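Local coordinates for protein pectate lyase (Pectobacterium carotovorum, PDB 4U49) that cleaves polygalacturonate eliminatively with the help of calcium, probably acts on highly methylated pectins too, and is secreted by a plant-pathogenic bacterium, at residues Asp32-Leu37 with Thr76-Asn81; Ala128-Lys133 with Glu160-Lys165; Val286-Gly291 with Thr334-Val339. All coordinates share one frame; numbering follows the deposited sequence.

Overall arrangement
The three contacts follow one another along the chain, each closing before the next opens. Contact 1 belongs to the small N-terminal region of antiparallel sheets, where strands 34-41 and 74-77 pair. Contacts 2 and 3 lie in the parallel beta-helix of the pectate lyase domain: contact 2 stacks its first coils, and contact 3 packs the C-terminal segment on its far end. Their centres are about 31 Å apart. Contact 1 is about 31 Å from contact 2 and about 36 Å from contact 3 between centres, across the middle of the chain from each. The N-terminal sheet docks on the beta-helix through Y36 and D32, while contacts 2 and 3 join strands near the helix's two ends.

Contact 1: Asp32-Leu37 with Thr76-Asn81; sequences DNATYL and TDLTAN
T35 and D77 exchange two backbone hydrogen bonds where strand 74-77 runs out beside the antiparallel strand 34-41. In this hydrogen-bonded pair T35 N donates to D77 O at 3.2 Å, and D77 N returns a bond to T35 O at 2.9 Å; both are nearly straight. Both donors lie in the plane of the carbonyl they meet. The next pair, Y36 with T76, is non-hydrogen-bonded, the ladder continues at L37 with F75, and the chains part beyond A34.

CG of D77 is anti to the backbone N (chi1 -176°), and OD2 accepts from T79 N at 3.0 Å, 39° above the carboxylate plane; this Asx turn bends the chain as the strand ends. The same carboxylate makes a salt bridge to R53 and accepts from the hydroxyl of Y88, so its negative charge is probably well compensated.

Side-chain packing lies on the face that carries Y36 and T76, which run side by side. OG1 of T76 comes to the edge of the Y36 ring, near its plane, 3.3 Å from CD1, while the methyl CG2 sits 3.7 Å from CE1. Farther along, CB of A34 meets the methyl CD2 of L78 at 3.6 Å; the L78 side chain starts away from the segment D32-L37 and comes back to it at its tip.

OH of Y36 is bonded to N277 and T247, and OD1 of D32 to H215 and T247, which ties this sheet to the catalytic domain. The arrangement is that of an edge strand in a three-stranded antiparallel sheet, 24-31, 34-41 and 74-77, ended by an Asx turn.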
ATOM      1  N   ASP A  32       4.799  -4.646 -15.339  1.00 30.42           N
ATOM      2  CA  ASP A  32       4.653  -3.297 -15.882  1.00 32.35           C
ATOM      3  C   ASP A  32       5.993  -2.682 -16.296  1.00 30.76           C
ATOM      4  O   ASP A  32       6.246  -1.504 -16.041  1.00 29.57           O
ATOM      5  CB  ASP A  32       3.951  -2.391 -14.863  1.00 29.13           C
ATOM      6  CG  ASP A  32       2.598  -2.934 -14.433  1.00 32.14           C
ATOM      7  OD1 ASP A  32       2.339  -2.995 -13.212  1.00 30.81           O
ATOM      8  OD2 ASP A  32       1.788  -3.295 -15.314  1.00 32.15           O
ATOM      9  N   ASN A  33       6.839  -3.495 -16.930  1.00 33.12           N
ATOM     10  CA  ASN A  33       8.145  -3.061 -17.433  1.00 31.33           C
ATOM     11  C   ASN A  33       9.058  -2.519 -16.337  1.00 32.53           C
ATOM     12  O   ASN A  33       9.772  -1.536 -16.536  1.00 31.01           O
ATOM     13  CB  ASN A  33       7.973  -2.009 -18.530  1.00 35.16           C
ATOM     14  CG  ASN A  33       7.021  -2.456 -19.620  1.00 40.87           C
ATOM     15  OD1 ASN A  33       6.066  -1.755 -19.950  1.00 44.63           O
ATOM     16  ND2 ASN A  33       7.274  -3.635 -20.179  1.00 41.65           N
ATOM     17  N   ALA A  34       9.030  -3.179 -15.184  1.00 31.53           N
ATOM     18  CA  ALA A  34       9.858  -2.796 -14.049  1.00 27.46           C
ATOM     19  C   ALA A  34       9.986  -3.972 -13.096  1.00 21.64           C
ATOM     20  O   ALA A  34       9.220  -4.929 -13.183  1.00 18.05           O
ATOM     21  CB  ALA A  34       9.263  -1.594 -13.333  1.00 23.62           C
ATOM     22  N   THR A  35      10.958  -3.907 -12.192  1.00 18.23           N
ATOM     23  CA  THR A  35      11.047  -4.895 -11.124  1.00 18.66           C
ATOM     24  C   THR A  35      10.931  -4.198  -9.772  1.00 18.88           C
ATOM     25  O   THR A  35      11.756  -3.354  -9.421  1.00 19.50           O
ATOM     26  CB  THR A  35      12.356  -5.706 -11.193  1.00 19.15           C
ATOM     27  OG1 THR A  35      12.367  -6.493 -12.392  1.00 19.42           O
ATOM     28  CG2 THR A  35      12.469  -6.637  -9.991  1.00 17.22           C
ATOM     29  N   TYR A  36       9.883  -4.542  -9.032  1.00 16.06           N
ATOM     30  CA  TYR A  36       9.620  -3.926  -7.740  1.00 14.63           C
ATOM     31  C   TYR A  36      10.122  -4.801  -6.610  1.00 18.65           C
ATOM     32  O   TYR A  36       9.814  -5.990  -6.551  1.00 18.36           O
ATOM     33  CB  TYR A  36       8.126  -3.653  -7.567  1.00 14.23           C
ATOM     34  CG  TYR A  36       7.564  -2.759  -8.642  1.00 16.38           C
ATOM     35  CD1 TYR A  36       7.704  -1.380  -8.565  1.00 18.07           C
ATOM     36  CD2 TYR A  36       6.907  -3.294  -9.744  1.00 19.70           C
ATOM     37  CE1 TYR A  36       7.201  -0.556  -9.548  1.00 22.14           C
ATOM     38  CE2 TYR A  36       6.400  -2.476 -10.736  1.00 20.60           C
ATOM     39  CZ  TYR A  36       6.550  -1.108 -10.633  1.00 24.53           C
ATOM     40  OH  TYR A  36       6.049  -0.280 -11.611  1.00 22.98           O
ATOM     41  N   LEU A  37      10.906  -4.203  -5.723  1.00 13.38           N
ATOM     42  CA  LEU A  37      11.373  -4.884  -4.524  1.00 14.42           C
ATOM     43  C   LEU A  37      10.533  -4.427  -3.343  1.00 11.33           C
ATOM     44  O   LEU A  37      10.189  -3.258  -3.241  1.00 13.55           O
ATOM     45  CB  LEU A  37      12.854  -4.596  -4.265  1.00 11.70           C
ATOM     46  CG  LEU A  37      13.913  -5.405  -5.018  1.00 14.18           C
ATOM     47  CD1 LEU A  37      13.784  -5.263  -6.527  1.00 21.06           C
ATOM     48  CD2 LEU A  37      15.303  -4.984  -4.556  1.00 14.13           C
ATOM     49  N   THR A  76      12.118   0.483  -6.652  1.00 16.16           N
ATOM     50  CA  THR A  76      11.755   0.241  -8.043  1.00 18.33           C
ATOM     51  C   THR A  76      12.995   0.215  -8.930  1.00 17.45           C
ATOM     52  O   THR A  76      13.701   1.214  -9.049  1.00 18.03           O
ATOM     53  CB  THR A  76      10.784   1.311  -8.577  1.00 14.99           C
ATOM     54  OG1 THR A  76       9.573   1.295  -7.810  1.00 19.66           O
ATOM     55  CG2 THR A  76      10.452   1.044 -10.039  1.00 19.67           C
ATOM     56  N   ASP A  77      13.255  -0.930  -9.553  1.00 16.99           N
ATOM     57  CA  ASP A  77      14.400  -1.076 -10.444  1.00 19.85           C
ATOM     58  C   ASP A  77      13.971  -0.895 -11.895  1.00 20.95           C
ATOM     59  O   ASP A  77      13.236  -1.716 -12.443  1.00 19.46           O
ATOM     60  CB  ASP A  77      15.069  -2.442 -10.246  1.00 20.25           C
ATOM     61  CG  ASP A  77      16.321  -2.614 -11.092  1.00 22.70           C
ATOM     62  OD1 ASP A  77      16.868  -3.735 -11.125  1.00 21.85           O
ATOM     63  OD2 ASP A  77      16.762  -1.635 -11.729  1.00 24.55           O
ATOM     64  N   LEU A  78      14.443   0.185 -12.512  1.00 22.08           N
ATOM     65  CA  LEU A  78      14.104   0.490 -13.898  1.00 24.48           C
ATOM     66  C   LEU A  78      15.279   0.263 -14.849  1.00 27.08           C
ATOM     67  O   LEU A  78      15.165   0.502 -16.049  1.00 31.03           O
ATOM     68  CB  LEU A  78      13.618   1.937 -14.018  1.00 22.22           C
ATOM     69  CG  LEU A  78      12.343   2.299 -13.255  1.00 25.62           C
ATOM     70  CD1 LEU A  78      11.968   3.755 -13.488  1.00 27.27           C
ATOM     71  CD2 LEU A  78      11.201   1.385 -13.657  1.00 24.16           C
ATOM     72  N   THR A  79      16.403  -0.208 -14.316  1.00 24.66           N
ATOM     73  CA  THR A  79      17.623  -0.327 -15.111  1.00 26.98           C
ATOM     74  C   THR A  79      17.971  -1.771 -15.478  1.00 30.09           C
ATOM     75  O   THR A  79      18.939  -2.016 -16.200  1.00 27.76           O
ATOM     76  CB  THR A  79      18.832   0.287 -14.379  1.00 26.13           C
ATOM     77  OG1 THR A  79      19.134  -0.486 -13.210  1.00 30.05           O
ATOM     78  CG2 THR A  79      18.544   1.727 -13.972  1.00 29.54           C
ATOM     79  N   ALA A  80      17.190  -2.722 -14.980  1.00 26.03           N
ATOM     80  CA  ALA A  80      17.463  -4.133 -15.232  1.00 26.15           C
ATOM     81  C   ALA A  80      17.104  -4.528 -16.662  1.00 27.10           C
ATOM     82  O   ALA A  80      16.162  -3.992 -17.242  1.00 25.05           O
ATOM     83  CB  ALA A  80      16.707  -5.001 -14.240  1.00 26.14           C
ATOM     84  N   ASN A  81      17.860  -5.470 -17.221  1.00 26.67           N
ATOM     85  CA  ASN A  81      17.560  -6.019 -18.542  1.00 27.27           C
ATOM     86  C   ASN A  81      16.272  -6.840 -18.497  1.00 25.68           C
ATOM     87  O   ASN A  81      16.203  -7.852 -17.801  1.00 23.45           O
ATOM     88  CB  ASN A  81      18.729  -6.879 -19.040  1.00 26.98           C
ATOM     89  CG  ASN A  81      18.609  -7.254 -20.511  1.00 30.35           C
ATOM     90  OD1 ASN A  81      17.516  -7.298 -21.074  1.00 27.34           O
ATOM     91  ND2 ASN A  81      19.745  -7.537 -21.136  1.00 34.30           N
TER

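Contact 2: Ala128-Lys133 with Glu160-Lys165; sequences AVIKDK and ENATIK
K131 and E160 lie side by side and point the same way from neighbouring parallel strands. OE1 of E160 rests along the lysine chain, 3.3 Å from K131 CG, and the chain, bent at chi4 (-86°), brings NZ back to 3.6 Å from that oxygen in a long salt bridge. V129 crosses the glutamate obliquely, its CG1 meeting E160 CD.

D132 and N161 also cross obliquely, with carboxylate and amide planes 72° apart. ND2 of N161 donates to D132 OD1 at 2.9 Å; the oxygen offers its anti lone pair and lies in the amide plane, while OD1 of N161 accepts from the backbone of N184. Both residues have positive phi, so each chain bends at the same level.

On the inner side, CB of A162 points at the other segment and is wedged between two carbonyls, 3.2 Å from K133 O and 3.3 Å from I130 O, with CG2 of I130 beside it. CD1 of I130 and CD1 of I164 meet more loosely.

The backbones bond on both sides of this double bend. E160 N gives an almost linear bond to I130 O at 2.8 Å, D132 N binds E160 O, and past the corner T163 N binds K133 O at 2.9 Å. This is the stacking of successive coils in a parallel beta-helix, turning from strands 128-131 and 157-160 into strands 134-136 and 163-165. Backbone bonds thus hold the coils in register, while the Asp-Asn bond links the two coils at the corner and the long Lys-Glu pair probably adds a weaker attraction at the surface.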
ATOM      1  N   ALA A 128      -8.493 -16.590   6.277  1.00 21.42           N
ATOM      2  CA  ALA A 128      -8.190 -16.685   7.703  1.00 25.61           C
ATOM      3  C   ALA A 128      -8.617 -15.448   8.485  1.00 23.23           C
ATOM      4  O   ALA A 128      -8.618 -14.333   7.960  1.00 22.19           O
ATOM      5  CB  ALA A 128      -6.701 -16.934   7.908  1.00 23.27           C
ATOM      6  N   VAL A 129      -8.982 -15.662   9.745  1.00 19.47           N
ATOM      7  CA  VAL A 129      -9.227 -14.570  10.676  1.00 22.49           C
ATOM      8  C   VAL A 129      -8.163 -14.628  11.765  1.00 24.61           C
ATOM      9  O   VAL A 129      -8.090 -15.589  12.530  1.00 24.14           O
ATOM     10  CB  VAL A 129     -10.631 -14.637  11.307  1.00 28.53           C
ATOM     11  CG1 VAL A 129     -10.799 -13.534  12.338  1.00 26.22           C
ATOM     12  CG2 VAL A 129     -11.702 -14.532  10.237  1.00 22.78           C
ATOM     13  N   ILE A 130      -7.329 -13.597  11.817  1.00 19.99           N
ATOM     14  CA  ILE A 130      -6.185 -13.575  12.715  1.00 18.27           C
ATOM     15  C   ILE A 130      -6.378 -12.507  13.783  1.00 20.15           C
ATOM     16  O   ILE A 130      -6.648 -11.349  13.465  1.00 21.57           O
ATOM     17  CB  ILE A 130      -4.886 -13.313  11.938  1.00 19.74           C
ATOM     18  CG1 ILE A 130      -4.689 -14.391  10.868  1.00 20.93           C
ATOM     19  CG2 ILE A 130      -3.696 -13.255  12.877  1.00 18.36           C
ATOM     20  CD1 ILE A 130      -3.627 -14.049   9.849  1.00 20.45           C
ATOM     21  N   LYS A 131      -6.247 -12.903  15.047  1.00 21.62           N
ATOM     22  CA  LYS A 131      -6.554 -12.010  16.164  1.00 21.40           C
ATOM     23  C   LYS A 131      -5.402 -11.845  17.148  1.00 21.38           C
ATOM     24  O   LYS A 131      -4.775 -12.825  17.555  1.00 20.02           O
ATOM     25  CB  LYS A 131      -7.779 -12.516  16.929  1.00 24.27           C
ATOM     26  CG  LYS A 131      -8.811 -13.236  16.083  1.00 29.69           C
ATOM     27  CD  LYS A 131      -9.865 -13.882  16.968  1.00 36.13           C
ATOM     28  CE  LYS A 131     -10.443 -15.131  16.322  1.00 40.70           C
ATOM     29  NZ  LYS A 131     -11.570 -14.812  15.402  1.00 43.42           N
ATOM     30  N   ASP A 132      -5.140 -10.594  17.523  1.00 20.01           N
ATOM     31  CA  ASP A 132      -4.221 -10.253  18.608  1.00 20.07           C
ATOM     32  C   ASP A 132      -2.851 -10.913  18.494  1.00 24.28           C
ATOM     33  O   ASP A 132      -2.290 -11.367  19.491  1.00 22.71           O
ATOM     34  CB  ASP A 132      -4.853 -10.618  19.956  1.00 22.28           C
ATOM     35  CG  ASP A 132      -6.150  -9.881  20.205  1.00 25.59           C
ATOM     36  OD1 ASP A 132      -6.188  -8.654  19.978  1.00 28.63           O
ATOM     37  OD2 ASP A 132      -7.135 -10.524  20.621  1.00 31.65           O
ATOM     38  N   LYS A 133      -2.312 -10.962  17.282  1.00 20.21           N
ATOM     39  CA  LYS A 133      -0.998 -11.551  17.071  1.00 19.36           C
ATOM     40  C   LYS A 133      -0.396 -11.109  15.747  1.00 20.78           C
ATOM     41  O   LYS A 133      -1.070 -10.503  14.914  1.00 21.84           O
ATOM     42  CB  LYS A 133      -1.073 -13.080  17.121  1.00 23.02           C
ATOM     43  CG  LYS A 133      -1.777 -13.703  15.934  1.00 23.21           C
ATOM     44  CD  LYS A 133      -1.963 -15.197  16.126  1.00 25.14           C
ATOM     45  CE  LYS A 133      -2.865 -15.493  17.314  1.00 30.40           C
ATOM     46  NZ  LYS A 133      -3.156 -16.945  17.432  1.00 41.84           N
ATOM     47  N   GLU A 160      -7.897  -8.859  13.227  1.00 19.07           N
ATOM     48  CA  GLU A 160      -8.506  -8.257  14.404  1.00 19.74           C
ATOM     49  C   GLU A 160      -7.422  -7.908  15.407  1.00 19.93           C
ATOM     50  O   GLU A 160      -6.931  -8.783  16.124  1.00 19.70           O
ATOM     51  CB  GLU A 160      -9.538  -9.199  15.024  1.00 20.20           C
ATOM     52  CG  GLU A 160     -10.718  -9.477  14.112  1.00 24.43           C
ATOM     53  CD  GLU A 160     -11.748 -10.388  14.746  1.00 33.23           C
ATOM     54  OE1 GLU A 160     -11.376 -11.179  15.637  1.00 36.67           O
ATOM     55  OE2 GLU A 160     -12.930 -10.308  14.354  1.00 28.70           O
ATOM     56  N   ASN A 161      -7.047  -6.630  15.444  1.00 20.10           N
ATOM     57  CA  ASN A 161      -5.950  -6.165  16.284  1.00 19.95           C
ATOM     58  C   ASN A 161      -4.694  -6.994  16.016  1.00 19.76           C
ATOM     59  O   ASN A 161      -4.030  -7.452  16.944  1.00 22.11           O
ATOM     60  CB  ASN A 161      -6.345  -6.232  17.765  1.00 22.25           C
ATOM     61  CG  ASN A 161      -5.445  -5.398  18.652  1.00 26.07           C
ATOM     62  OD1 ASN A 161      -5.153  -4.241  18.352  1.00 23.60           O
ATOM     63  ND2 ASN A 161      -5.000  -5.984  19.756  1.00 25.26           N
ATOM     64  N   ALA A 162      -4.381  -7.193  14.737  1.00 18.48           N
ATOM     65  CA  ALA A 162      -3.346  -8.149  14.346  1.00 15.52           C
ATOM     66  C   ALA A 162      -2.461  -7.648  13.207  1.00 18.95           C
ATOM     67  O   ALA A 162      -2.789  -6.678  12.527  1.00 15.39           O
ATOM     68  CB  ALA A 162      -3.988  -9.474  13.960  1.00 18.45           C
ATOM     69  N   THR A 163      -1.336  -8.326  13.005  1.00 16.03           N
ATOM     70  CA  THR A 163      -0.380  -7.947  11.973  1.00 16.67           C
ATOM     71  C   THR A 163      -0.114  -9.113  11.032  1.00 17.58           C
ATOM     72  O   THR A 163       0.022 -10.255  11.467  1.00 18.05           O
ATOM     73  CB  THR A 163       0.951  -7.470  12.595  1.00 21.46           C
ATOM     74  OG1 THR A 163       0.728  -6.260  13.324  1.00 18.22           O
ATOM     75  CG2 THR A 163       2.002  -7.218  11.522  1.00 20.67           C
ATOM     76  N   ILE A 164      -0.050  -8.826   9.736  1.00 15.97           N
ATOM     77  CA  ILE A 164       0.330  -9.841   8.769  1.00 16.98           C
ATOM     78  C   ILE A 164       1.495  -9.318   7.935  1.00 17.61           C
ATOM     79  O   ILE A 164       1.552  -8.133   7.604  1.00 15.70           O
ATOM     80  CB  ILE A 164      -0.864 -10.246   7.869  1.00 16.00           C
ATOM     81  CG1 ILE A 164      -0.523 -11.491   7.046  1.00 18.27           C
ATOM     82  CG2 ILE A 164      -1.302  -9.091   6.980  1.00 15.37           C
ATOM     83  CD1 ILE A 164      -1.738 -12.199   6.496  1.00 18.86           C
ATOM     84  N   LYS A 165       2.446 -10.193   7.627  1.00 16.78           N
ATOM     85  CA  LYS A 165       3.604  -9.775   6.851  1.00 15.31           C
ATOM     86  C   LYS A 165       4.053 -10.818   5.834  1.00 16.41           C
ATOM     87  O   LYS A 165       3.773 -12.008   5.982  1.00 16.86           O
ATOM     88  CB  LYS A 165       4.771  -9.418   7.780  1.00 17.23           C
ATOM     89  CG  LYS A 165       5.236 -10.544   8.680  1.00 22.72           C
ATOM     90  CD  LYS A 165       6.355 -10.074   9.602  1.00 26.48           C
ATOM     91  CE  LYS A 165       5.905  -8.892  10.445  1.00 28.54           C
ATOM     92  NZ  LYS A 165       6.961  -8.456  11.404  1.00 43.93           N
TER

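Contact 3: Val286-Gly291 with Thr334-Val339; sequences VNRNFG and TKNCKV
At the last turns of the parallel beta-helix, the segment T334-V339 carries an ST motif, in which OG1 of T334 accepts from C337 N at 2.9 Å, and packs against the end of strand 282-287. The hydroxyl of T334 is also bonded to E314.

The close-packed part centres on V286 and N336, both buried and both directed across the contact. CG2 of V286, placed between its own backbone N and carbonyl carbon, reaches CB of N336 at 3.9 Å and SG of C337 at 4.0 Å. That sulfur is in the disulfide with C312 on strand 312-315, which lies beside strand 282-287, so the valine methyl packs against a covalent link between the C-terminal segment and the neighbouring strand. The amide of N336 extends over the turn after the strand: CG is 3.8 Å from CA of R288, and ND2 lies 3.6 Å from C of G291. ND2 donates to the carbonyl O of D292, the residue following G291. The turn itself is closed by a bond from F290 N to N287 O.

Toward solvent the fit is looser and rests on long aliphatic chains with charged ends. R288 and K335 cross at about a right angle, K335 NZ coming 3.8 Å from CG of R288, while the two like charges stay apart. The guanidinium turns to a salt bridge with E314 and a cation-pi contact with Y328, which probably tempers repulsion from the lysine. K335, bent at chi4 (66°), folds its ammonium back to the asparagine next to it. There NZ donates to N336 OD1 at 2.7 Å, in the carbonyl plane and on a lone pair.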
ATOM      1  N   VAL A 286     -11.426  13.963   0.802  1.00 13.09           N
ATOM      2  CA  VAL A 286     -11.869  14.140   2.182  1.00 14.45           C
ATOM      3  C   VAL A 286     -13.153  14.962   2.271  1.00 14.51           C
ATOM      4  O   VAL A 286     -13.374  15.876   1.479  1.00 12.65           O
ATOM      5  CB  VAL A 286     -10.778  14.824   3.035  1.00 13.15           C
ATOM      6  CG1 VAL A 286      -9.573  13.901   3.201  1.00 13.53           C
ATOM      7  CG2 VAL A 286     -10.355  16.147   2.407  1.00 12.15           C
ATOM      8  N   ASN A 287     -13.998  14.627   3.240  1.00 14.74           N
ATOM      9  CA  ASN A 287     -15.185  15.424   3.527  1.00 12.48           C
ATOM     10  C   ASN A 287     -14.852  16.580   4.456  1.00 16.21           C
ATOM     11  O   ASN A 287     -14.570  16.373   5.637  1.00 15.21           O
ATOM     12  CB  ASN A 287     -16.282  14.561   4.148  1.00 12.83           C
ATOM     13  CG  ASN A 287     -16.827  13.535   3.180  1.00 15.76           C
ATOM     14  OD1 ASN A 287     -17.058  13.838   2.009  1.00 13.08           O
ATOM     15  ND2 ASN A 287     -17.027  12.311   3.660  1.00 15.43           N
ATOM     16  N   ARG A 288     -14.893  17.793   3.914  1.00 13.18           N
ATOM     17  CA  ARG A 288     -14.526  18.996   4.658  1.00 15.90           C
ATOM     18  C   ARG A 288     -15.353  19.176   5.928  1.00 17.36           C
ATOM     19  O   ARG A 288     -14.820  19.534   6.980  1.00 17.41           O
ATOM     20  CB  ARG A 288     -14.678  20.232   3.767  1.00 19.47           C
ATOM     21  CG  ARG A 288     -14.412  21.555   4.477  1.00 17.45           C
ATOM     22  CD  ARG A 288     -14.847  22.736   3.620  1.00 20.78           C
ATOM     23  NE  ARG A 288     -14.015  22.888   2.428  1.00 15.20           N
ATOM     24  CZ  ARG A 288     -14.288  23.724   1.431  1.00 16.92           C
ATOM     25  NH1 ARG A 288     -15.377  24.482   1.477  1.00 18.09           N
ATOM     26  NH2 ARG A 288     -13.476  23.800   0.384  1.00 15.39           N
ATOM     27  N   ASN A 289     -16.651  18.912   5.828  1.00 17.60           N
ATOM     28  CA  ASN A 289     -17.566  19.170   6.932  1.00 22.04           C
ATOM     29  C   ASN A 289     -17.533  18.106   8.030  1.00 23.14           C
ATOM     30  O   ASN A 289     -17.957  18.363   9.157  1.00 23.10           O
ATOM     31  CB  ASN A 289     -18.999  19.316   6.405  1.00 21.34           C
ATOM     32  CG  ASN A 289     -19.451  18.122   5.576  1.00 21.56           C
ATOM     33  OD1 ASN A 289     -18.707  17.607   4.739  1.00 16.23           O
ATOM     34  ND2 ASN A 289     -20.681  17.678   5.808  1.00 19.34           N
ATOM     35  N   PHE A 290     -17.025  16.919   7.711  1.00 19.47           N
ATOM     36  CA  PHE A 290     -17.006  15.831   8.683  1.00 19.63           C
ATOM     37  C   PHE A 290     -15.651  15.718   9.381  1.00 20.41           C
ATOM     38  O   PHE A 290     -15.422  14.796  10.159  1.00 20.11           O
ATOM     39  CB  PHE A 290     -17.374  14.505   8.010  1.00 14.49           C
ATOM     40  CG  PHE A 290     -18.831  14.398   7.634  1.00 16.65           C
ATOM     41  CD1 PHE A 290     -19.802  15.042   8.384  1.00 20.10           C
ATOM     42  CD2 PHE A 290     -19.226  13.662   6.528  1.00 18.66           C
ATOM     43  CE1 PHE A 290     -21.141  14.948   8.042  1.00 19.84           C
ATOM     44  CE2 PHE A 290     -20.563  13.562   6.181  1.00 18.04           C
ATOM     45  CZ  PHE A 290     -21.522  14.207   6.941  1.00 19.64           C
ATOM     46  N   GLY A 291     -14.758  16.661   9.100  1.00 20.57           N
ATOM     47  CA  GLY A 291     -13.505  16.759   9.829  1.00 21.84           C
ATOM     48  C   GLY A 291     -12.393  15.841   9.359  1.00 21.69           C
ATOM     49  O   GLY A 291     -11.353  15.751  10.013  1.00 20.11           O
ATOM     50  N   THR A 334      -4.598  23.091   4.102  1.00 17.89           N
ATOM     51  CA  THR A 334      -5.853  23.419   4.766  1.00 15.52           C
ATOM     52  C   THR A 334      -6.063  22.496   5.958  1.00 15.52           C
ATOM     53  O   THR A 334      -5.283  21.568   6.171  1.00 16.64           O
ATOM     54  CB  THR A 334      -7.054  23.296   3.817  1.00 19.71           C
ATOM     55  OG1 THR A 334      -7.168  21.937   3.374  1.00 18.04           O
ATOM     56  CG2 THR A 334      -6.880  24.208   2.611  1.00 18.44           C
ATOM     57  N   LYS A 335      -7.121  22.742   6.726  1.00 17.69           N
ATOM     58  CA  LYS A 335      -7.389  21.938   7.916  1.00 18.72           C
ATOM     59  C   LYS A 335      -7.681  20.481   7.551  1.00 16.84           C
ATOM     60  O   LYS A 335      -7.389  19.573   8.329  1.00 18.93           O
ATOM     61  CB  LYS A 335      -8.547  22.531   8.727  1.00 21.24           C
ATOM     62  CG  LYS A 335      -9.886  22.573   8.009  1.00 22.19           C
ATOM     63  CD  LYS A 335     -10.962  23.200   8.884  1.00 26.52           C
ATOM     64  CE  LYS A 335     -12.311  23.254   8.173  1.00 24.77           C
ATOM     65  NZ  LYS A 335     -12.876  21.899   7.914  1.00 23.15           N
ATOM     66  N   ASN A 336      -8.230  20.258   6.360  1.00 18.25           N
ATOM     67  CA  ASN A 336      -8.555  18.906   5.915  1.00 14.58           C
ATOM     68  C   ASN A 336      -7.491  18.315   4.990  1.00 14.31           C
ATOM     69  O   ASN A 336      -7.313  17.098   4.926  1.00 15.59           O
ATOM     70  CB  ASN A 336      -9.916  18.890   5.214  1.00 13.97           C
ATOM     71  CG  ASN A 336     -11.042  19.355   6.118  1.00 15.04           C
ATOM     72  OD1 ASN A 336     -11.467  20.505   6.055  1.00 18.48           O
ATOM     73  ND2 ASN A 336     -11.530  18.458   6.970  1.00 15.72           N
ATOM     74  N   CYS A 337      -6.793  19.177   4.260  1.00 12.48           N
ATOM     75  CA  CYS A 337      -5.721  18.718   3.391  1.00 14.71           C
ATOM     76  C   CYS A 337      -4.372  19.175   3.928  1.00 17.23           C
ATOM     77  O   CYS A 337      -3.834  20.199   3.506  1.00 15.77           O
ATOM     78  CB  CYS A 337      -5.934  19.216   1.960  1.00 16.50           C
ATOM     79  SG  CYS A 337      -7.349  18.434   1.115  1.00 16.15           S
ATOM     80  N   LYS A 338      -3.840  18.410   4.875  1.00 16.77           N
ATOM     81  CA  LYS A 338      -2.538  18.707   5.451  1.00 17.05           C
ATOM     82  C   LYS A 338      -1.436  18.188   4.540  1.00 19.82           C
ATOM     83  O   LYS A 338      -0.735  17.224   4.861  1.00 15.67           O
ATOM     84  CB  LYS A 338      -2.416  18.111   6.853  1.00 20.94           C
ATOM     85  CG  LYS A 338      -3.367  18.738   7.853  1.00 21.61           C
ATOM     86  CD  LYS A 338      -3.124  18.230   9.262  1.00 25.88           C
ATOM     87  CE  LYS A 338      -4.084  18.884  10.247  1.00 32.20           C
ATOM     88  NZ  LYS A 338      -3.878  18.394  11.640  1.00 33.19           N
ATOM     89  N   VAL A 339      -1.304  18.841   3.391  1.00 18.97           N
ATOM     90  CA  VAL A 339      -0.296  18.504   2.399  1.00 18.06           C
ATOM     91  C   VAL A 339       0.183  19.784   1.718  1.00 21.37           C
ATOM     92  O   VAL A 339      -0.620  20.643   1.348  1.00 19.09           O
ATOM     93  CB  VAL A 339      -0.839  17.506   1.345  1.00 15.48           C
ATOM     94  CG1 VAL A 339      -2.108  18.036   0.688  1.00 16.63           C
ATOM     95  CG2 VAL A 339       0.221  17.190   0.298  1.00 16.54           C
TER